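Local coordinates for protein cobalt-precorrin-5B C(1)-methyltransferase (Archaeoglobus fulgidus, PDB 1SR8) that probably catalyses the methylation of C-1 in cobalt-precorrin-5B, using S-adenosyl-L-methionine, to form cobalt-precorrin-6A on the anaerobic route to adenosylcobalamin, at residues A[49-54]-A[87-92]; A[66-71]-A[140-145]; A[208-213]-A[228-233]. One frame throughout, in Å; residues are numbered along the deposited sequence.

Contact 1: A[49-54]-A[87-92]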
loop_
_atom_site.group_PDB
_atom_site.type_symbol
_atom_site.label_atom_id
_atom_site.label_comp_id
_atom_site.label_asym_id
_atom_site.label_seq_id
_atom_site.Cartn_x
_atom_site.Cartn_y
_atom_site.Cartn_z
ATOM N N SER A 49 1.534 3.195 11.990
ATOM C CA SER A 49 1.606 2.064 12.907
ATOM C C SER A 49 2.981 1.989 13.544
ATOM O O SER A 49 3.105 1.774 14.754
ATOM C CB SER A 49 1.318 0.755 12.169
ATOM O OG SER A 49 -0.031 0.698 11.753
ATOM N N ALA A 50 4.013 2.165 12.724
ATOM C CA ALA A 50 5.382 2.108 13.216
ATOM C C ALA A 50 5.612 3.187 14.265
ATOM O O ALA A 50 6.209 2.919 15.311
ATOM C CB ALA A 50 6.368 2.268 12.062
ATOM N N ALA A 51 5.131 4.399 13.995
ATOM C CA ALA A 51 5.290 5.510 14.939
ATOM C C ALA A 51 4.636 5.177 16.273
ATOM O O ALA A 51 5.237 5.353 17.330
ATOM C CB ALA A 51 4.683 6.792 14.365
ATOM N N ALA A 52 3.405 4.682 16.222
ATOM C CA ALA A 52 2.677 4.325 17.437
ATOM C C ALA A 52 3.395 3.243 18.229
ATOM O O ALA A 52 3.581 3.369 19.439
ATOM C CB ALA A 52 1.277 3.860 17.082
ATOM N N VAL A 53 3.786 2.172 17.548
ATOM C CA VAL A 53 4.485 1.078 18.207
ATOM C C VAL A 53 5.814 1.533 18.815
ATOM O O VAL A 53 6.157 1.139 19.930
ATOM C CB VAL A 53 4.740 -0.075 17.223
ATOM C CG1 VAL A 53 5.604 -1.128 17.867
ATOM C CG2 VAL A 53 3.414 -0.679 16.788
ATOM N N ALA A 54 6.556 2.370 18.091
ATOM C CA ALA A 54 7.844 2.861 18.581
ATOM C C ALA A 54 7.688 3.772 19.802
ATOM O O ALA A 54 8.503 3.740 20.719
ATOM C CB ALA A 54 8.580 3.597 17.468
ATOM N N ALA A 87 7.961 9.351 19.109
ATOM C CA ALA A 87 8.540 8.698 17.934
ATOM C C ALA A 87 8.359 9.527 16.673
ATOM O O ALA A 87 7.386 10.253 16.517
ATOM C CB ALA A 87 7.935 7.313 17.734
ATOM N N ARG A 88 9.320 9.399 15.774
ATOM C CA ARG A 88 9.328 10.122 14.515
ATOM C C ARG A 88 9.667 9.074 13.457
ATOM O O ARG A 88 10.700 8.407 13.556
ATOM C CB ARG A 88 10.414 11.194 14.578
ATOM C CG ARG A 88 10.427 12.159 13.433
ATOM C CD ARG A 88 11.612 13.118 13.535
ATOM N NE ARG A 88 11.573 14.126 12.476
ATOM C CZ ARG A 88 10.736 15.164 12.454
ATOM N NH1 ARG A 88 9.868 15.342 13.445
ATOM N NH2 ARG A 88 10.753 16.012 11.425
ATOM N N VAL A 89 8.799 8.910 12.462
ATOM C CA VAL A 89 9.037 7.916 11.412
ATOM C C VAL A 89 8.758 8.509 10.047
ATOM O O VAL A 89 7.740 9.154 9.842
ATOM C CB VAL A 89 8.138 6.675 11.592
ATOM C CG1 VAL A 89 8.535 5.600 10.593
ATOM C CG2 VAL A 89 8.249 6.145 13.009
ATOM N N ARG A 90 9.664 8.284 9.108
ATOM C CA ARG A 90 9.505 8.825 7.768
ATOM C C ARG A 90 9.000 7.734 6.830
ATOM O O ARG A 90 9.496 6.607 6.840
ATOM C CB ARG A 90 10.855 9.368 7.266
ATOM C CG ARG A 90 10.794 10.272 6.029
ATOM C CD ARG A 90 12.203 10.720 5.585
ATOM N NE ARG A 90 12.877 11.586 6.554
ATOM C CZ ARG A 90 12.584 12.869 6.748
ATOM N NH1 ARG A 90 11.629 13.454 6.040
ATOM N NH2 ARG A 90 13.243 13.576 7.660
ATOM N N LYS A 91 7.996 8.066 6.032
ATOM C CA LYS A 91 7.461 7.112 5.075
ATOM C C LYS A 91 8.376 7.042 3.857
ATOM O O LYS A 91 8.915 8.065 3.415
ATOM C CB LYS A 91 6.077 7.540 4.595
ATOM C CG LYS A 91 5.715 6.887 3.273
ATOM C CD LYS A 91 4.376 7.302 2.737
ATOM C CE LYS A 91 4.200 6.712 1.346
ATOM N NZ LYS A 91 2.910 7.079 0.716
ATOM N N PHE A 92 8.560 5.841 3.318
ATOM C CA PHE A 92 9.360 5.688 2.108
ATOM C C PHE A 92 8.505 4.985 1.074
ATOM O O PHE A 92 7.735 4.084 1.406
ATOM C CB PHE A 92 10.664 4.924 2.382
ATOM C CG PHE A 92 10.483 3.517 2.875
ATOM C CD1 PHE A 92 10.247 2.475 1.984
ATOM C CD2 PHE A 92 10.620 3.224 4.232
ATOM C CE1 PHE A 92 10.155 1.156 2.430
ATOM C CE2 PHE A 92 10.531 1.910 4.692
ATOM C CZ PHE A 92 10.299 0.867 3.787
#
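Helix 44-57 packs on one face of the six-stranded mixed sheet, and where it meets strand 86-90 the partners are Ala50, Ala51 and Ala54 on the helix and Ala87 and Val89 on the strand. The segments run nearly antiparallel, with 156° between their directions, and their axes come within 7.4 Å. Such a close approach suits the side chains involved, since the helix presents nothing larger than a methyl group to the strand. From the strand, the branched Val89 reaches two helix residues at once. With CG1 anti to its backbone N (chi1 -173°), CG2 is left beside that N and lies against the helix backbone, 3.6 Å from Ala51 CA. Val89 CG2 also touches Ala51 CB at 3.9 Å, while Val89 CG1 approaches Ala50 CB more loosely, at 4.2 Å. The contact thus illustrates alpha/beta layer packing: Ala87 and Val89, two apart on the strand, both point to the helix, and Arg88 between them turns away and pairs with Glu107. Ala87 packs further along the helix, between Ala51 and Ala54. Its CB sits 3.4 Å from Ala51 O and 3.8 Å from Ala54 CB, methyl against methyl, so one small side chain meets both a backbone carbonyl and the residue three positions further on. Strand 76-83 carries the apolar layer onward, with Val80 touching both Ala54 and Val89, and Val78 also packing on Val89.

Contact 2: A[66-71]-A[140-145]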
loop_
_atom_site.group_PDB
_atom_site.type_symbol
_atom_site.label_atom_id
_atom_site.label_comp_id
_atom_site.label_asym_id
_atom_site.label_seq_id
_atom_site.Cartn_x
_atom_site.Cartn_y
_atom_site.Cartn_z
ATOM N N VAL A 66 11.157 -1.119 14.736
ATOM C CA VAL A 66 10.026 -1.827 15.322
ATOM C C VAL A 66 9.465 -2.721 14.235
ATOM O O VAL A 66 9.729 -2.523 13.049
ATOM C CB VAL A 66 8.897 -0.871 15.796
ATOM C CG1 VAL A 66 9.443 0.143 16.788
ATOM C CG2 VAL A 66 8.265 -0.176 14.606
ATOM N N LYS A 67 8.706 -3.723 14.641
ATOM C CA LYS A 67 8.097 -4.613 13.681
ATOM C C LYS A 67 6.598 -4.366 13.762
ATOM O O LYS A 67 6.028 -4.334 14.852
ATOM C CB LYS A 67 8.429 -6.060 14.033
ATOM C CG LYS A 67 7.899 -7.086 13.043
ATOM C CD LYS A 67 8.522 -8.459 13.280
ATOM C CE LYS A 67 10.032 -8.445 12.979
ATOM N NZ LYS A 67 10.831 -7.508 13.850
ATOM N N VAL A 68 5.963 -4.156 12.618
ATOM C CA VAL A 68 4.526 -3.932 12.610
ATOM C C VAL A 68 3.824 -4.908 11.674
ATOM O O VAL A 68 4.387 -5.332 10.657
ATOM C CB VAL A 68 4.179 -2.488 12.184
ATOM C CG1 VAL A 68 4.625 -1.511 13.249
ATOM C CG2 VAL A 68 4.847 -2.162 10.872
ATOM N N SER A 69 2.602 -5.287 12.038
ATOM C CA SER A 69 1.829 -6.190 11.205
ATOM C C SER A 69 1.195 -5.322 10.120
ATOM O O SER A 69 1.080 -4.106 10.281
ATOM C CB SER A 69 0.757 -6.898 12.039
ATOM O OG SER A 69 -0.083 -5.975 12.713
ATOM N N THR A 70 0.817 -5.940 9.003
ATOM C CA THR A 70 0.205 -5.218 7.888
ATOM C C THR A 70 -1.057 -5.953 7.487
ATOM O O THR A 70 -1.227 -7.127 7.823
ATOM C CB THR A 70 1.124 -5.177 6.647
ATOM O OG1 THR A 70 1.387 -6.513 6.211
ATOM C CG2 THR A 70 2.447 -4.491 6.963
ATOM N N PRO A 71 -1.963 -5.272 6.764
ATOM C CA PRO A 71 -3.210 -5.903 6.327
ATOM C C PRO A 71 -2.941 -7.147 5.470
ATOM O O PRO A 71 -3.697 -8.116 5.523
ATOM C CB PRO A 71 -3.899 -4.784 5.535
ATOM C CG PRO A 71 -3.424 -3.548 6.224
ATOM C CD PRO A 71 -1.954 -3.843 6.393
ATOM N N LEU A 140 -4.771 -0.047 15.011
ATOM C CA LEU A 140 -5.337 -0.582 16.247
ATOM C C LEU A 140 -4.716 -1.905 16.602
ATOM O O LEU A 140 -4.452 -2.181 17.760
ATOM C CB LEU A 140 -6.841 -0.785 16.120
ATOM C CG LEU A 140 -7.719 0.429 16.389
ATOM C CD1 LEU A 140 -9.189 0.038 16.156
ATOM C CD2 LEU A 140 -7.488 0.918 17.829
ATOM N N GLU A 141 -4.513 -2.734 15.592
ATOM C CA GLU A 141 -3.924 -4.047 15.785
ATOM C C GLU A 141 -2.537 -3.932 16.419
ATOM O O GLU A 141 -2.220 -4.607 17.400
ATOM C CB GLU A 141 -3.828 -4.762 14.436
ATOM C CG GLU A 141 -3.362 -6.182 14.577
ATOM C CD GLU A 141 -3.286 -6.916 13.264
ATOM O OE1 GLU A 141 -3.105 -8.149 13.310
ATOM O OE2 GLU A 141 -3.392 -6.276 12.194
ATOM N N ASN A 142 -1.706 -3.070 15.850
ATOM C CA ASN A 142 -0.363 -2.864 16.356
ATOM C C ASN A 142 -0.386 -2.224 17.731
ATOM O O ASN A 142 0.480 -2.498 18.564
ATOM C CB ASN A 142 0.421 -1.994 15.378
ATOM C CG ASN A 142 0.860 -2.765 14.152
ATOM O OD1 ASN A 142 1.731 -3.637 14.238
ATOM N ND2 ASN A 142 0.250 -2.466 13.007
ATOM N N PHE A 143 -1.376 -1.364 17.961
ATOM C CA PHE A 143 -1.535 -0.688 19.249
ATOM C C PHE A 143 -1.817 -1.723 20.338
ATOM O O PHE A 143 -1.232 -1.678 21.426
ATOM C CB PHE A 143 -2.691 0.324 19.179
ATOM C CG PHE A 143 -3.057 0.925 20.518
ATOM C CD1 PHE A 143 -2.216 1.844 21.142
ATOM C CD2 PHE A 143 -4.222 0.535 21.174
ATOM C CE1 PHE A 143 -2.527 2.364 22.402
ATOM C CE2 PHE A 143 -4.541 1.049 22.434
ATOM C CZ PHE A 143 -3.692 1.963 23.046
ATOM N N ILE A 144 -2.719 -2.656 20.040
ATOM C CA ILE A 144 -3.075 -3.712 20.985
ATOM C C ILE A 144 -1.853 -4.569 21.288
ATOM O O ILE A 144 -1.540 -4.808 22.453
ATOM C CB ILE A 144 -4.173 -4.645 20.424
ATOM C CG1 ILE A 144 -5.488 -3.887 20.248
ATOM C CG2 ILE A 144 -4.371 -5.824 21.359
ATOM C CD1 ILE A 144 -6.531 -4.683 19.480
ATOM N N LYS A 145 -1.170 -5.035 20.241
ATOM C CA LYS A 145 0.018 -5.863 20.428
ATOM C C LYS A 145 1.058 -5.133 21.291
ATOM O O LYS A 145 1.573 -5.689 22.269
ATOM C CB LYS A 145 0.659 -6.237 19.079
ATOM C CG LYS A 145 1.903 -7.151 19.235
ATOM C CD LYS A 145 2.923 -7.048 18.077
ATOM C CE LYS A 145 2.585 -7.943 16.862
ATOM N NZ LYS A 145 3.598 -7.843 15.746
HETATM O O HOH W 1 3.157 -4.297 16.827
HETATM O O HOH W 2 -2.880 -8.403 9.596
#
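Glu141 and Asn142 of helix 133-149 meet Ser69 where the chain leaves strand 63-68, an outermost strand of the mixed sheet, and a side-chain amide there pairs with strand-end backbone. Glu141 comes first along the helix. Its chain is extended and leaves with CG anti to the backbone N (chi1 -174°), and OE2 ends 3.4 Å from Ser69 OG. Water 2 donates to Thr70 O and, weakly, to the same OE2. Asn142 follows and grips both backbone polar atoms of Ser69. Its OD1 accepts Ser69 N-H at 2.9 Å, in the carbonyl plane and on a lone pair. Its ND2 gives a longer but straight bond to Ser69 O, at 3.3 Å and 179°; the donor is tilted from the plane of the Ser69 carbonyl, yet that oxygen lies almost exactly in the Asn142 amide plane. Two opposed bonds of this kind should fix the rotation of the amide, much as a neighbouring strand would engage an edge. OD1 also accepts a bond from water 1 and a weak one from Ser69 OG, and Gln138 NE2 is a second donor to Ser69 O. Val68 crosses the Asn142 side chain at about a right angle, its CA 3.2 Å from OD1. One turn on, Lys145 NZ lies 4.4 Å from Lys67 O.

Contact 3: A[208-213]-A[228-233]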
loop_
_atom_site.group_PDB
_atom_site.type_symbol
_atom_site.label_atom_id
_atom_site.label_comp_id
_atom_site.label_asym_id
_atom_site.label_seq_id
_atom_site.Cartn_x
_atom_site.Cartn_y
_atom_site.Cartn_z
ATOM N N TYR A 208 0.997 -17.021 -17.225
ATOM C CA TYR A 208 -0.393 -17.454 -17.097
ATOM C C TYR A 208 -1.153 -17.187 -18.375
ATOM O O TYR A 208 -0.978 -16.143 -19.001
ATOM C CB TYR A 208 -1.063 -16.700 -15.941
ATOM C CG TYR A 208 -0.356 -16.883 -14.621
ATOM C CD1 TYR A 208 -0.653 -17.968 -13.802
ATOM C CD2 TYR A 208 0.629 -15.984 -14.198
ATOM C CE1 TYR A 208 0.006 -18.164 -12.587
ATOM C CE2 TYR A 208 1.305 -16.168 -12.977
ATOM C CZ TYR A 208 0.982 -17.264 -12.177
ATOM O OH TYR A 208 1.613 -17.473 -10.969
ATOM N N HIS A 209 -2.006 -18.127 -18.763
ATOM C CA HIS A 209 -2.777 -17.952 -19.981
ATOM C C HIS A 209 -3.925 -16.975 -19.743
ATOM O O HIS A 209 -4.158 -16.068 -20.545
ATOM C CB HIS A 209 -3.325 -19.293 -20.481
ATOM C CG HIS A 209 -4.138 -19.172 -21.728
ATOM N ND1 HIS A 209 -3.616 -18.688 -22.908
ATOM C CD2 HIS A 209 -5.452 -19.400 -21.962
ATOM C CE1 HIS A 209 -4.575 -18.620 -23.815
ATOM N NE2 HIS A 209 -5.699 -19.046 -23.266
ATOM N N ARG A 210 -4.634 -17.162 -18.633
ATOM C CA ARG A 210 -5.756 -16.301 -18.286
ATOM C C ARG A 210 -5.337 -15.349 -17.174
ATOM O O ARG A 210 -4.771 -15.769 -16.170
ATOM C CB ARG A 210 -6.941 -17.155 -17.829
ATOM C CG ARG A 210 -7.291 -18.270 -18.806
ATOM C CD ARG A 210 -8.560 -19.025 -18.410
ATOM N NE ARG A 210 -8.819 -20.166 -19.294
ATOM C CZ ARG A 210 -8.205 -21.347 -19.203
ATOM N NH1 ARG A 210 -7.296 -21.555 -18.258
ATOM N NH2 ARG A 210 -8.489 -22.322 -20.063
ATOM N N ILE A 211 -5.600 -14.062 -17.361
ATOM C CA ILE A 211 -5.230 -13.076 -16.345
ATOM C C ILE A 211 -6.273 -11.978 -16.147
ATOM O O ILE A 211 -6.879 -11.499 -17.110
ATOM C CB ILE A 211 -3.874 -12.376 -16.678
ATOM C CG1 ILE A 211 -3.989 -11.604 -18.006
ATOM C CG2 ILE A 211 -2.753 -13.403 -16.710
ATOM C CD1 ILE A 211 -2.939 -10.505 -18.211
ATOM N N ALA A 212 -6.475 -11.584 -14.895
ATOM C CA ALA A 212 -7.404 -10.506 -14.591
ATOM C C ALA A 212 -6.586 -9.216 -14.406
ATOM O O ALA A 212 -5.718 -9.140 -13.535
ATOM C CB ALA A 212 -8.188 -10.825 -13.323
ATOM N N ILE A 213 -6.844 -8.221 -15.249
ATOM C CA ILE A 213 -6.151 -6.931 -15.172
ATOM C C ILE A 213 -7.000 -6.018 -14.277
ATOM O O ILE A 213 -8.046 -5.519 -14.705
ATOM C CB ILE A 213 -6.018 -6.287 -16.577
ATOM C CG1 ILE A 213 -5.401 -7.291 -17.555
ATOM C CG2 ILE A 213 -5.152 -5.029 -16.500
ATOM C CD1 ILE A 213 -5.474 -6.862 -19.012
ATOM N N PRO A 228 -12.017 -16.764 -10.392
ATOM C CA PRO A 228 -10.927 -17.587 -9.865
ATOM C C PRO A 228 -9.919 -18.179 -10.862
ATOM O O PRO A 228 -8.731 -18.258 -10.558
ATOM C CB PRO A 228 -11.669 -18.657 -9.051
ATOM C CG PRO A 228 -12.996 -18.764 -9.745
ATOM C CD PRO A 228 -13.326 -17.326 -10.010
ATOM N N GLU A 229 -10.377 -18.576 -12.047
ATOM C CA GLU A 229 -9.479 -19.179 -13.034
ATOM C C GLU A 229 -8.615 -18.190 -13.836
ATOM O O GLU A 229 -7.981 -18.566 -14.819
ATOM C CB GLU A 229 -10.268 -20.085 -13.991
ATOM C CG GLU A 229 -11.136 -19.374 -15.027
ATOM C CD GLU A 229 -12.420 -18.785 -14.462
ATOM O OE1 GLU A 229 -13.340 -18.521 -15.263
ATOM O OE2 GLU A 229 -12.516 -18.570 -13.234
ATOM N N TYR A 230 -8.599 -16.930 -13.409
ATOM C CA TYR A 230 -7.793 -15.886 -14.048
ATOM C C TYR A 230 -6.762 -15.467 -13.023
ATOM O O TYR A 230 -7.121 -15.231 -11.872
ATOM C CB TYR A 230 -8.652 -14.668 -14.376
ATOM C CG TYR A 230 -9.476 -14.810 -15.619
ATOM C CD1 TYR A 230 -8.953 -14.456 -16.857
ATOM C CD2 TYR A 230 -10.777 -15.300 -15.561
ATOM C CE1 TYR A 230 -9.698 -14.577 -18.008
ATOM C CE2 TYR A 230 -11.536 -15.429 -16.707
ATOM C CZ TYR A 230 -10.990 -15.065 -17.931
ATOM O OH TYR A 230 -11.732 -15.178 -19.085
ATOM N N GLN A 231 -5.494 -15.378 -13.408
ATOM C CA GLN A 231 -4.484 -14.950 -12.440
ATOM C C GLN A 231 -4.656 -13.437 -12.236
ATOM O O GLN A 231 -4.473 -12.639 -13.168
ATOM C CB GLN A 231 -3.076 -15.259 -12.938
ATOM C CG GLN A 231 -2.007 -15.171 -11.851
ATOM C CD GLN A 231 -2.275 -16.115 -10.693
ATOM O OE1 GLN A 231 -2.848 -17.186 -10.879
ATOM N NE2 GLN A 231 -1.845 -15.732 -9.493
ATOM N N PRO A 232 -5.018 -13.024 -11.008
ATOM C CA PRO A 232 -5.225 -11.607 -10.694
ATOM C C PRO A 232 -3.949 -10.781 -10.542
ATOM O O PRO A 232 -3.037 -11.137 -9.785
ATOM C CB PRO A 232 -6.062 -11.662 -9.417
ATOM C CG PRO A 232 -5.514 -12.865 -8.720
ATOM C CD PRO A 232 -5.309 -13.878 -9.839
ATOM N N PHE A 233 -3.914 -9.676 -11.285
ATOM C CA PHE A 233 -2.794 -8.741 -11.305
ATOM C C PHE A 233 -3.303 -7.321 -11.146
ATOM O O PHE A 233 -4.416 -7.003 -11.562
ATOM C CB PHE A 233 -2.041 -8.841 -12.636
ATOM C CG PHE A 233 -1.218 -10.087 -12.767
ATOM C CD1 PHE A 233 0.014 -10.190 -12.122
ATOM C CD2 PHE A 233 -1.693 -11.183 -13.485
ATOM C CE1 PHE A 233 0.754 -11.362 -12.185
ATOM C CE2 PHE A 233 -0.955 -12.365 -13.551
ATOM C CZ PHE A 233 0.265 -12.454 -12.902
HETATM O O HOH W 3 -7.181 -20.795 -15.972
#
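Tyr208, just ahead of strand 210-214, takes a methylene of Gln231 on the face of its ring. Gln231 leaves its backbone with CG anti to N, and a bend at chi2 (59°) turns CD back over the Tyr208 ring. CG stands 3.4 Å above the Tyr208 centroid, almost exactly on the ring normal, in a CH-pi contact. The amide plane is only 21° from the ring plane, with Gln231 OE1 3.5 Å from Tyr208 CE1. Phe233 meets the same tyrosine differently: its CZ is 3.8 Å from Tyr208 CD2, which lies at the edge of the phenylalanine ring and in its plane. Ile211 CG2 adds a contact to Phe233 CE2, also at 3.8 Å. The phenolic OH is held elsewhere, by Arg10 N. An alanine in place of Tyr208 would probably leave the Gln231 amide without the ring it stacks on and free to turn, and open a gap beside Phe233 CZ. On the face opposite Ile211, Gln231 and Phe233, Ala212 CB touches Tyr230 CB at 4.0 Å. Between the faces run three backbone bonds: Gln231 N to Arg210 O, Ala212 N to Gln231 O, and Phe233 N to Ala212 O at 2.9 Å. Pro232 has no N-H to give, but this ladder asks for none at its position. The parallel pair, strands 210-214 and 231-234, is joined through helix 217-226 in a beta-alpha-beta crossover at the edge of a parallel sheet, with Ala212 and Pro232 facing the connecting helix.

Overall arrangement
The three contacts fall into two groups, one on each of two sheets. Contacts 1 and 2 belong together: their centres lie 11 Å apart, their segments alternate along the sequence, and both reach the mixed sheet. Helix 44-57, which supplies half of contact 1, also touches contact 2, through Val53 CG2 and Asn142 CB at 3.6 Å and through Ala50 CA and Val68 CG1 at 3.7 Å. Contact 3 stands alone in the parallel sheet, its centre about 36 Å from that of contact 1 and 32 Å from that of contact 2; its nearest atoms remain about 20 and 15 Å from theirs. No bound ligand or known catalytic residue places a substrate site relative to any of them.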